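Apical membrane antigen 1, soluble form (PDB 2X2Z) takes part in host cell invasion as a parasite-surface component of the moving junction, the ring formed between the membranes of parasite and host cell. Local coordinates at residues T45-P50 and W287-P292; F96-V101 and I165-M170; P153-S158 and H203-G208. One frame throughout, in Å; residues are numbered along the deposited sequence.

Contact 1 (T45-P50 and W287-P292); sequences TLYREP and WNDWWP
Arg48 on strand 45-49 and Pro292 on the irregular segment 287-292 meet through one backbone hydrogen bond, Arg48 N to Pro292 O at 2.9 Å, with an N-H...O angle of 171°. The same carbonyl oxygen also receives a CA-H...O contact from Tyr47 CA at 3.4 Å, and it lies in the plane of the Tyr47 ring, at its edge. Tyr47 and Trp291 form a T-shaped (edge-to-face) pair in which the indole supplies the edge and the phenol the face: the planes stand at 89°, and Trp291 CE3 sits 3.6 Å above the plane of the Tyr47 ring, over its centre. Tyr47 keeps CG beside its backbone N (chi1 -63°), which turns the ring toward segment 287-292, where Trp291 meets its face and Tyr47 CD2 also packs 3.7 Å from Trp291 CB. At the far end of the phenol, water 1 joins Tyr47 OH to Asp289 OD2, donating to the carboxylate at 2.7 Å. The aliphatic base of Arg48 rests on the proline, Arg48 CB lying 4.0 Å from Pro292 CB, while its guanidinium turns away to the carbonyl of Asp274. The Trp291 indole is held twice, by its edge on the phenol face and by NE1, bonded to the carbonyl oxygen of Tyr167. The contact joins a DI strand to a DII loop that runs between helix 258-267 and strand 308-313. Strand 38-42 pairs with strand 45-49 as a two-stranded antiparallel sheet, and Tyr150 of strand 150-157 stacks on the Trp291 indole.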
loop_
_atom_site.group_PDB
_atom_site.type_symbol
_atom_site.label_atom_id
_atom_site.label_comp_id
_atom_site.label_asym_id
_atom_site.label_seq_id
_atom_site.Cartn_x
_atom_site.Cartn_y
_atom_site.Cartn_z
ATOM N N THR A 45 5.603 28.615 1.328
ATOM C CA THR A 45 4.378 28.001 0.774
ATOM C C THR A 45 4.066 26.633 1.447
ATOM O O THR A 45 4.955 25.792 1.611
ATOM C CB THR A 45 4.403 27.923 -0.792
ATOM O OG1 THR A 45 4.549 29.247 -1.342
ATOM C CG2 THR A 45 3.099 27.282 -1.364
ATOM N N LEU A 46 2.822 26.451 1.885
ATOM C CA LEU A 46 2.413 25.188 2.521
ATOM C C LEU A 46 2.048 24.032 1.540
ATOM O O LEU A 46 1.063 24.127 0.784
ATOM C CB LEU A 46 1.276 25.450 3.496
ATOM C CG LEU A 46 1.080 24.418 4.603
ATOM C CD1 LEU A 46 2.386 24.137 5.454
ATOM C CD2 LEU A 46 -0.092 24.857 5.502
ATOM N N TYR A 47 2.826 22.955 1.598
ATOM C CA TYR A 47 2.658 21.773 0.696
ATOM C C TYR A 47 2.233 20.507 1.441
ATOM O O TYR A 47 2.547 20.302 2.636
ATOM C CB TYR A 47 3.960 21.467 -0.045
ATOM C CG TYR A 47 4.388 22.602 -0.952
ATOM C CD1 TYR A 47 5.372 23.488 -0.548
ATOM C CD2 TYR A 47 3.774 22.803 -2.207
ATOM C CE1 TYR A 47 5.768 24.524 -1.349
ATOM C CE2 TYR A 47 4.160 23.875 -3.020
ATOM C CZ TYR A 47 5.162 24.732 -2.571
ATOM O OH TYR A 47 5.591 25.799 -3.362
ATOM N N ARG A 48 1.540 19.633 0.719
ATOM C CA ARG A 48 1.126 18.360 1.253
ATOM C C ARG A 48 2.299 17.443 1.018
ATOM O O ARG A 48 3.046 17.583 0.013
ATOM C CB ARG A 48 -0.124 17.873 0.531
ATOM C CG ARG A 48 -1.355 18.780 0.745
ATOM C CD ARG A 48 -2.611 18.121 0.254
ATOM N NE ARG A 48 -3.055 17.178 1.285
ATOM C CZ ARG A 48 -3.968 16.250 1.138
ATOM N NH1 ARG A 48 -4.696 16.157 -0.011
ATOM N NH2 ARG A 48 -4.206 15.455 2.188
ATOM N N GLU A 49 2.449 16.501 1.949
ATOM C CA GLU A 49 3.599 15.612 1.997
ATOM C C GLU A 49 3.149 14.204 2.270
ATOM O O GLU A 49 2.400 13.956 3.204
ATOM C CB GLU A 49 4.512 16.030 3.139
ATOM C CG GLU A 49 5.854 15.301 3.161
ATOM C CD GLU A 49 6.555 15.439 4.567
ATOM O OE1 GLU A 49 5.896 15.623 5.591
ATOM O OE2 GLU A 49 7.758 15.423 4.639
ATOM N N PRO A 50 3.645 13.236 1.496
ATOM C CA PRO A 50 3.349 11.863 1.898
ATOM C C PRO A 50 3.968 11.481 3.246
ATOM O O PRO A 50 5.159 11.824 3.510
ATOM C CB PRO A 50 3.948 11.009 0.778
ATOM C CG PRO A 50 4.265 11.996 -0.433
ATOM C CD PRO A 50 4.439 13.364 0.259
ATOM N N TRP A 287 -2.798 23.908 -13.593
ATOM C CA TRP A 287 -1.860 23.357 -12.596
ATOM C C TRP A 287 -0.397 23.661 -12.951
ATOM O O TRP A 287 0.038 23.552 -14.093
ATOM C CB TRP A 287 -2.100 21.869 -12.316
ATOM C CG TRP A 287 -1.264 21.444 -11.183
ATOM C CD1 TRP A 287 -0.054 20.817 -11.254
ATOM C CD2 TRP A 287 -1.500 21.700 -9.785
ATOM N NE1 TRP A 287 0.456 20.631 -9.995
ATOM C CE2 TRP A 287 -0.399 21.172 -9.075
ATOM C CE3 TRP A 287 -2.536 22.318 -9.069
ATOM C CZ2 TRP A 287 -0.302 21.222 -7.672
ATOM C CZ3 TRP A 287 -2.436 22.371 -7.673
ATOM C CH2 TRP A 287 -1.322 21.816 -6.989
ATOM N N ASN A 288 0.342 24.072 -11.941
ATOM C CA ASN A 288 1.672 24.642 -12.127
ATOM C C ASN A 288 2.581 24.504 -10.880
ATOM O O ASN A 288 3.180 25.473 -10.412
ATOM C CB ASN A 288 1.543 26.123 -12.565
ATOM C CG ASN A 288 2.761 26.596 -13.320
ATOM O OD1 ASN A 288 3.502 25.783 -13.874
ATOM N ND2 ASN A 288 2.987 27.890 -13.333
ATOM N N ASP A 289 2.671 23.287 -10.351
ATOM C CA ASP A 289 3.539 22.992 -9.210
ATOM C C ASP A 289 4.011 21.548 -9.248
ATOM O O ASP A 289 3.337 20.687 -9.813
ATOM C CB ASP A 289 2.780 23.252 -7.896
ATOM C CG ASP A 289 2.893 24.703 -7.428
ATOM O OD1 ASP A 289 1.846 25.380 -7.341
ATOM O OD2 ASP A 289 4.031 25.151 -7.127
ATOM N N TRP A 290 5.161 21.276 -8.639
ATOM C CA TRP A 290 5.633 19.913 -8.513
ATOM C C TRP A 290 5.039 19.149 -7.302
ATOM O O TRP A 290 5.073 17.915 -7.269
ATOM C CB TRP A 290 7.133 19.913 -8.410
ATOM C CG TRP A 290 7.869 20.661 -9.507
ATOM C CD1 TRP A 290 8.471 21.872 -9.399
ATOM C CD2 TRP A 290 8.071 20.223 -10.851
ATOM N NE1 TRP A 290 9.032 22.224 -10.606
ATOM C CE2 TRP A 290 8.831 21.215 -11.505
ATOM C CE3 TRP A 290 7.701 19.081 -11.560
ATOM C CZ2 TRP A 290 9.200 21.117 -12.854
ATOM C CZ3 TRP A 290 8.085 18.972 -12.902
ATOM C CH2 TRP A 290 8.810 19.992 -13.536
ATOM N N TRP A 291 4.503 19.869 -6.314
ATOM C CA TRP A 291 3.955 19.250 -5.106
ATOM C C TRP A 291 2.506 19.733 -4.926
ATOM O O TRP A 291 2.240 20.853 -5.223
ATOM C CB TRP A 291 4.816 19.664 -3.879
ATOM C CG TRP A 291 6.327 19.441 -4.075
ATOM C CD1 TRP A 291 6.908 18.416 -4.763
ATOM C CD2 TRP A 291 7.424 20.224 -3.538
ATOM N NE1 TRP A 291 8.278 18.525 -4.745
ATOM C CE2 TRP A 291 8.633 19.612 -3.990
ATOM C CE3 TRP A 291 7.506 21.389 -2.746
ATOM C CZ2 TRP A 291 9.921 20.104 -3.652
ATOM C CZ3 TRP A 291 8.809 21.898 -2.408
ATOM C CH2 TRP A 291 9.993 21.239 -2.855
ATOM N N PRO A 292 1.609 18.913 -4.360
ATOM C CA PRO A 292 0.262 19.367 -4.056
ATOM C C PRO A 292 0.259 20.490 -3.025
ATOM O O PRO A 292 1.087 20.490 -2.040
ATOM C CB PRO A 292 -0.385 18.146 -3.408
ATOM C CG PRO A 292 0.558 16.976 -3.694
ATOM C CD PRO A 292 1.904 17.659 -3.641
HETATM O O HOH W 1 4.050 27.089 -5.271
#

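Contact 2 (F96-V101 and I165-M170); sequences FNLNFV and ILYVSM
Val168 lies over one face of the Phe96 ring, its CG1 forming a CH-pi contact 3.7 Å from the centroid and only 4° off the ring normal. That methyl is placed there by chi1 of -179°, which sets CG1 opposite the backbone N; the valine's CB comes nearer the root of the ring, 3.5 Å from Phe96 CG. Leu98 and Tyr167 instead cross at about a right angle, with Leu98 CD1 3.5 Å from Tyr167 CD1, and the same methyl also lies over a face of the Phe100 ring, toward its rim. Phe100 and Tyr167 meet obliquely, their planes 62° apart, with Phe100 CZ 3.8 Å from Tyr167 CE1. Between these two clusters a single beta bridge, Asn97 with Leu166, fastens the 96-101 loop to the chain leaving strand 162-165 of the five-stranded antiparallel sheet of DI, in a family of the PAN clan. Leu98 N donates to Ile165 O at 2.9 Å, and Val168 N donates to Phe96 O at 3.2 Å, in the carbonyl plane on a lone pair. Tyr167 N adds a weak bond to that oxygen, at 2.8 Å. Phe193 meets the Phe96 ring edge-to-face, and Phe96 also packs on Ile61 and Leu63 of strand 60-63. Ile165 reaches helix 127-136 at Phe134 and Ala135, while the Tyr167 ring makes an edge-to-face pair with Trp291.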
loop_
_atom_site.group_PDB
_atom_site.type_symbol
_atom_site.label_atom_id
_atom_site.label_comp_id
_atom_site.label_asym_id
_atom_site.label_seq_id
_atom_site.Cartn_x
_atom_site.Cartn_y
_atom_site.Cartn_z
ATOM N N PHE A 96 9.038 11.816 -12.653
ATOM C CA PHE A 96 8.856 12.378 -11.304
ATOM C C PHE A 96 10.214 12.270 -10.594
ATOM O O PHE A 96 10.335 12.710 -9.421
ATOM C CB PHE A 96 7.857 11.529 -10.479
ATOM C CG PHE A 96 6.368 11.707 -10.844
ATOM C CD1 PHE A 96 5.969 12.391 -12.007
ATOM C CD2 PHE A 96 5.356 11.199 -9.985
ATOM C CE1 PHE A 96 4.575 12.531 -12.311
ATOM C CE2 PHE A 96 3.995 11.331 -10.282
ATOM C CZ PHE A 96 3.601 11.978 -11.427
ATOM N N ASN A 97 11.196 11.642 -11.229
ATOM C CA ASN A 97 12.482 11.353 -10.505
ATOM C C ASN A 97 13.304 12.619 -10.210
ATOM O O ASN A 97 13.616 13.400 -11.097
ATOM C CB ASN A 97 13.321 10.283 -11.262
ATOM C CG ASN A 97 14.705 9.999 -10.591
ATOM O OD1 ASN A 97 15.785 10.513 -11.010
ATOM N ND2 ASN A 97 14.670 9.237 -9.602
ATOM N N LEU A 98 13.729 12.764 -8.958
ATOM C CA LEU A 98 14.634 13.848 -8.561
ATOM C C LEU A 98 15.882 13.869 -9.432
ATOM O O LEU A 98 16.609 12.858 -9.476
ATOM C CB LEU A 98 15.106 13.645 -7.113
ATOM C CG LEU A 98 15.979 14.810 -6.656
ATOM C CD1 LEU A 98 14.993 15.851 -6.265
ATOM C CD2 LEU A 98 16.765 14.394 -5.432
ATOM N N ASN A 99 16.194 15.011 -10.058
ATOM C CA ASN A 99 17.322 14.996 -11.013
ATOM C C ASN A 99 18.561 15.736 -10.492
ATOM O O ASN A 99 19.547 15.920 -11.210
ATOM C CB ASN A 99 16.891 15.557 -12.373
ATOM C CG ASN A 99 16.513 16.990 -12.293
ATOM O OD1 ASN A 99 16.790 17.670 -11.289
ATOM N ND2 ASN A 99 15.854 17.477 -13.323
ATOM N N PHE A 100 18.510 16.146 -9.244
ATOM C CA PHE A 100 19.585 16.976 -8.666
ATOM C C PHE A 100 20.941 16.312 -8.625
ATOM O O PHE A 100 21.069 15.104 -8.404
ATOM C CB PHE A 100 19.196 17.501 -7.266
ATOM C CG PHE A 100 17.991 18.423 -7.292
ATOM C CD1 PHE A 100 17.514 18.947 -8.501
ATOM C CD2 PHE A 100 17.315 18.762 -6.123
ATOM C CE1 PHE A 100 16.383 19.782 -8.550
ATOM C CE2 PHE A 100 16.170 19.623 -6.168
ATOM C CZ PHE A 100 15.715 20.113 -7.390
ATOM N N VAL A 101 21.952 17.130 -8.866
ATOM C CA VAL A 101 23.324 16.753 -8.652
ATOM C C VAL A 101 23.895 17.470 -7.423
ATOM O O VAL A 101 23.516 18.612 -7.102
ATOM C CB VAL A 101 24.234 17.033 -9.888
ATOM C CG1 VAL A 101 23.789 16.217 -11.104
ATOM C CG2 VAL A 101 24.310 18.512 -10.165
ATOM N N ILE A 165 14.261 8.609 -5.562
ATOM C CA ILE A 165 13.669 9.643 -4.755
ATOM C C ILE A 165 12.843 10.415 -5.751
ATOM O O ILE A 165 13.366 10.844 -6.788
ATOM C CB ILE A 165 14.720 10.587 -4.172
ATOM C CG1 ILE A 165 15.671 9.806 -3.248
ATOM C CG2 ILE A 165 13.996 11.668 -3.427
ATOM C CD1 ILE A 165 14.932 8.916 -2.235
ATOM N N LEU A 166 11.559 10.542 -5.478
ATOM C CA LEU A 166 10.697 11.251 -6.428
ATOM C C LEU A 166 10.488 12.709 -6.005
ATOM O O LEU A 166 9.954 12.992 -4.974
ATOM C CB LEU A 166 9.350 10.564 -6.514
ATOM C CG LEU A 166 9.316 9.087 -6.819
ATOM C CD1 LEU A 166 7.839 8.746 -6.938
ATOM C CD2 LEU A 166 10.079 8.768 -8.107
ATOM N N TYR A 167 10.957 13.617 -6.835
ATOM C CA TYR A 167 10.757 15.028 -6.658
ATOM C C TYR A 167 9.325 15.373 -6.738
ATOM O O TYR A 167 8.865 16.203 -5.956
ATOM C CB TYR A 167 11.505 15.769 -7.734
ATOM C CG TYR A 167 11.478 17.259 -7.579
ATOM C CD1 TYR A 167 12.185 17.863 -6.536
ATOM C CD2 TYR A 167 10.768 18.095 -8.499
ATOM C CE1 TYR A 167 12.183 19.206 -6.366
ATOM C CE2 TYR A 167 10.787 19.479 -8.352
ATOM C CZ TYR A 167 11.536 20.007 -7.258
ATOM O OH TYR A 167 11.611 21.331 -6.991
ATOM N N VAL A 168 8.611 14.767 -7.700
ATOM C CA VAL A 168 7.177 14.934 -7.726
ATOM C C VAL A 168 6.454 14.000 -6.712
ATOM O O VAL A 168 6.493 12.785 -6.859
ATOM C CB VAL A 168 6.599 14.739 -9.154
ATOM C CG1 VAL A 168 5.089 14.964 -9.099
ATOM C CG2 VAL A 168 7.261 15.704 -10.140
ATOM N N SER A 169 5.781 14.583 -5.704
ATOM C CA SER A 169 5.058 13.868 -4.677
ATOM C C SER A 169 3.562 13.837 -4.987
ATOM O O SER A 169 2.766 13.226 -4.247
ATOM C CB SER A 169 5.286 14.573 -3.359
ATOM O OG SER A 169 5.137 15.964 -3.493
ATOM N N MET A 170 3.170 14.549 -6.034
ATOM C CA MET A 170 1.798 14.405 -6.527
ATOM C C MET A 170 1.590 12.948 -6.930
ATOM O O MET A 170 2.545 12.279 -7.424
ATOM C CB MET A 170 1.591 15.312 -7.716
ATOM C CG MET A 170 1.701 16.769 -7.407
ATOM S SD MET A 170 1.078 17.730 -8.824
ATOM C CE MET A 170 2.470 17.558 -9.906
#

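Contact 3 (P153-S158 and H203-G208); sequences PFVYDS and HHLIYG
Pro153 opens the strand pair alongside Tyr207, the two side chains pointing the same way and Pro153 CG lying 3.6 Å from Tyr207 OH. At Phe154 the antiparallel hydrogen-bonded pair with Gly208 begins, Phe154 N donating to Gly208 O at 2.9 Å and Gly208 N returning a bond to Phe154 O. Phe154 CG stands between its backbone N and carbonyl carbon (chi1 69°), which folds the ring back over the glycine backbone: Gly208 N lies 3.9 Å above the ring plane, over its centre. Val155, in a non-hydrogen-bonded pair, crosses the Tyr207 side chain at about a right angle, Val155 CG2 3.7 Å from Tyr207 CD1. Tyr156 N to Ile206 O and Ile206 N to Tyr156 O are both 2.9 Å. Asp157 packs its CB 3.7 Å from Leu205 CD2, while OD1 accepts from Lys160 N and water 2 links OD2 to His204 NE2. Ser158 N and OG both grip His204 O, OG at 2.7 Å on a lone pair, a bond that fixes the serine's rotation (chi1 60°). Between these inner strands of the DI sheet, reciprocal backbone bonds thus satisfy buried polar groups, and side-chain and water-mediated bonds take over at the partly exposed Ser158-His204 end.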
loop_
_atom_site.group_PDB
_atom_site.type_symbol
_atom_site.label_atom_id
_atom_site.label_comp_id
_atom_site.label_asym_id
_atom_site.label_seq_id
_atom_site.Cartn_x
_atom_site.Cartn_y
_atom_site.Cartn_z
ATOM N N PRO A 153 8.800 11.215 -1.492
ATOM C CA PRO A 153 8.481 9.817 -1.428
ATOM C C PRO A 153 9.539 9.058 -2.249
ATOM O O PRO A 153 10.316 9.681 -3.006
ATOM C CB PRO A 153 7.053 9.764 -2.047
ATOM C CG PRO A 153 7.028 10.963 -3.014
ATOM C CD PRO A 153 7.748 12.003 -2.186
ATOM N N PHE A 154 9.578 7.728 -2.155
ATOM C CA PHE A 154 10.583 6.996 -2.902
ATOM C C PHE A 154 9.931 5.831 -3.624
ATOM O O PHE A 154 8.892 5.408 -3.212
ATOM C CB PHE A 154 11.625 6.422 -1.933
ATOM C CG PHE A 154 11.091 5.322 -1.059
ATOM C CD1 PHE A 154 11.175 3.988 -1.478
ATOM C CD2 PHE A 154 10.480 5.624 0.182
ATOM C CE1 PHE A 154 10.685 2.957 -0.692
ATOM C CE2 PHE A 154 9.971 4.605 0.983
ATOM C CZ PHE A 154 10.069 3.253 0.542
ATOM N N VAL A 155 10.611 5.287 -4.637
ATOM C CA VAL A 155 10.305 3.963 -5.164
ATOM C C VAL A 155 11.538 3.098 -5.172
ATOM O O VAL A 155 12.547 3.469 -5.743
ATOM C CB VAL A 155 9.757 4.083 -6.601
ATOM C CG1 VAL A 155 9.633 2.694 -7.252
ATOM C CG2 VAL A 155 8.503 4.873 -6.518
ATOM N N TYR A 156 11.447 1.932 -4.546
ATOM C CA TYR A 156 12.506 0.933 -4.669
ATOM C C TYR A 156 12.148 0.041 -5.877
ATOM O O TYR A 156 11.145 -0.674 -5.878
ATOM C CB TYR A 156 12.667 0.108 -3.375
ATOM C CG TYR A 156 13.913 -0.764 -3.428
ATOM C CD1 TYR A 156 15.112 -0.209 -3.867
ATOM C CD2 TYR A 156 13.880 -2.137 -3.078
ATOM C CE1 TYR A 156 16.260 -0.961 -3.995
ATOM C CE2 TYR A 156 15.046 -2.934 -3.177
ATOM C CZ TYR A 156 16.238 -2.321 -3.637
ATOM O OH TYR A 156 17.425 -3.014 -3.809
ATOM N N ASP A 157 12.998 0.085 -6.902
ATOM C CA ASP A 157 12.945 -0.879 -7.978
ATOM C C ASP A 157 13.809 -2.006 -7.511
ATOM O O ASP A 157 15.054 -1.933 -7.605
ATOM C CB ASP A 157 13.533 -0.263 -9.224
ATOM C CG ASP A 157 13.607 -1.222 -10.331
ATOM O OD1 ASP A 157 13.686 -2.417 -10.021
ATOM O OD2 ASP A 157 13.566 -0.774 -11.491
ATOM N N SER A 158 13.141 -3.034 -6.997
ATOM C CA SER A 158 13.786 -4.161 -6.352
ATOM C C SER A 158 14.433 -5.081 -7.373
ATOM O O SER A 158 15.293 -5.869 -7.020
ATOM C CB SER A 158 12.791 -4.939 -5.527
ATOM O OG SER A 158 11.705 -5.472 -6.299
ATOM N N HIS A 203 5.353 -5.261 -10.295
ATOM C CA HIS A 203 5.268 -5.863 -8.939
ATOM C C HIS A 203 6.576 -5.620 -8.144
ATOM O O HIS A 203 6.546 -5.627 -6.920
ATOM C CB HIS A 203 4.943 -7.374 -9.000
ATOM C CG HIS A 203 3.652 -7.669 -9.702
ATOM N ND1 HIS A 203 3.279 -8.941 -10.099
ATOM C CD2 HIS A 203 2.660 -6.850 -10.101
ATOM C CE1 HIS A 203 2.108 -8.885 -10.711
ATOM N NE2 HIS A 203 1.712 -7.630 -10.726
ATOM N N HIS A 204 7.678 -5.366 -8.859
ATOM C CA HIS A 204 9.023 -5.243 -8.273
ATOM C C HIS A 204 9.260 -3.758 -7.866
ATOM O O HIS A 204 10.265 -3.411 -7.249
ATOM C CB HIS A 204 10.057 -5.685 -9.295
ATOM C CG HIS A 204 10.068 -4.836 -10.516
ATOM N ND1 HIS A 204 9.062 -4.894 -11.466
ATOM C CD2 HIS A 204 10.904 -3.848 -10.903
ATOM C CE1 HIS A 204 9.303 -3.989 -12.404
ATOM N NE2 HIS A 204 10.408 -3.338 -12.081
ATOM N N LEU A 205 8.317 -2.893 -8.220
ATOM C CA LEU A 205 8.326 -1.501 -7.691
ATOM C C LEU A 205 7.575 -1.345 -6.356
ATOM O O LEU A 205 6.400 -1.718 -6.252
ATOM C CB LEU A 205 7.756 -0.508 -8.733
ATOM C CG LEU A 205 8.400 -0.453 -10.127
ATOM C CD1 LEU A 205 7.843 0.731 -10.938
ATOM C CD2 LEU A 205 9.953 -0.330 -10.055
ATOM N N ILE A 206 8.256 -0.756 -5.368
ATOM C CA ILE A 206 7.678 -0.443 -4.057
ATOM C C ILE A 206 7.702 1.073 -3.781
ATOM O O ILE A 206 8.734 1.668 -3.628
ATOM C CB ILE A 206 8.385 -1.263 -2.901
ATOM C CG1 ILE A 206 8.369 -2.776 -3.201
ATOM C CG2 ILE A 206 7.673 -1.112 -1.587
ATOM C CD1 ILE A 206 9.660 -3.232 -3.719
ATOM N N TYR A 207 6.554 1.672 -3.602
ATOM C CA TYR A 207 6.418 3.084 -3.348
ATOM C C TYR A 207 6.242 3.292 -1.859
ATOM O O TYR A 207 5.606 2.474 -1.176
ATOM C CB TYR A 207 5.096 3.531 -4.072
ATOM C CG TYR A 207 4.841 5.037 -4.073
ATOM C CD1 TYR A 207 5.157 5.814 -5.193
ATOM C CD2 TYR A 207 4.224 5.681 -2.961
ATOM C CE1 TYR A 207 4.886 7.235 -5.253
ATOM C CE2 TYR A 207 3.943 7.106 -2.996
ATOM C CZ TYR A 207 4.288 7.848 -4.131
ATOM O OH TYR A 207 4.069 9.177 -4.145
ATOM N N GLY A 208 6.746 4.425 -1.345
ATOM C CA GLY A 208 6.606 4.743 0.093
ATOM C C GLY A 208 6.845 6.205 0.370
ATOM O O GLY A 208 7.504 6.839 -0.402
HETATM O O HOH W 2 12.132 -1.421 -13.493
#

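In the fold
Contacts 2 and 3 are largely buried and both belong to DI, whereas contact 1 is partly buried and ties DI to DII. Contact 3 is a regular strand ladder nearer the centre of the chain (about 11 Å, centre to centre); contacts 1 and 2, about 21 and 20 Å out, have few backbone bonds and rely more on aromatic side chains. The segments interlock: Leu166 N, probably hydrogen-bonded to Pro153 O (2.9 Å), continues the pairing of 162-165 with 150-157, and the DII loop of contact 1 packs on contact 2 where Trp287 NE1 lies 3.2 Å from Met170 SD. Contacts 1 and 3 touch lightly, through Pro50 and Pro153.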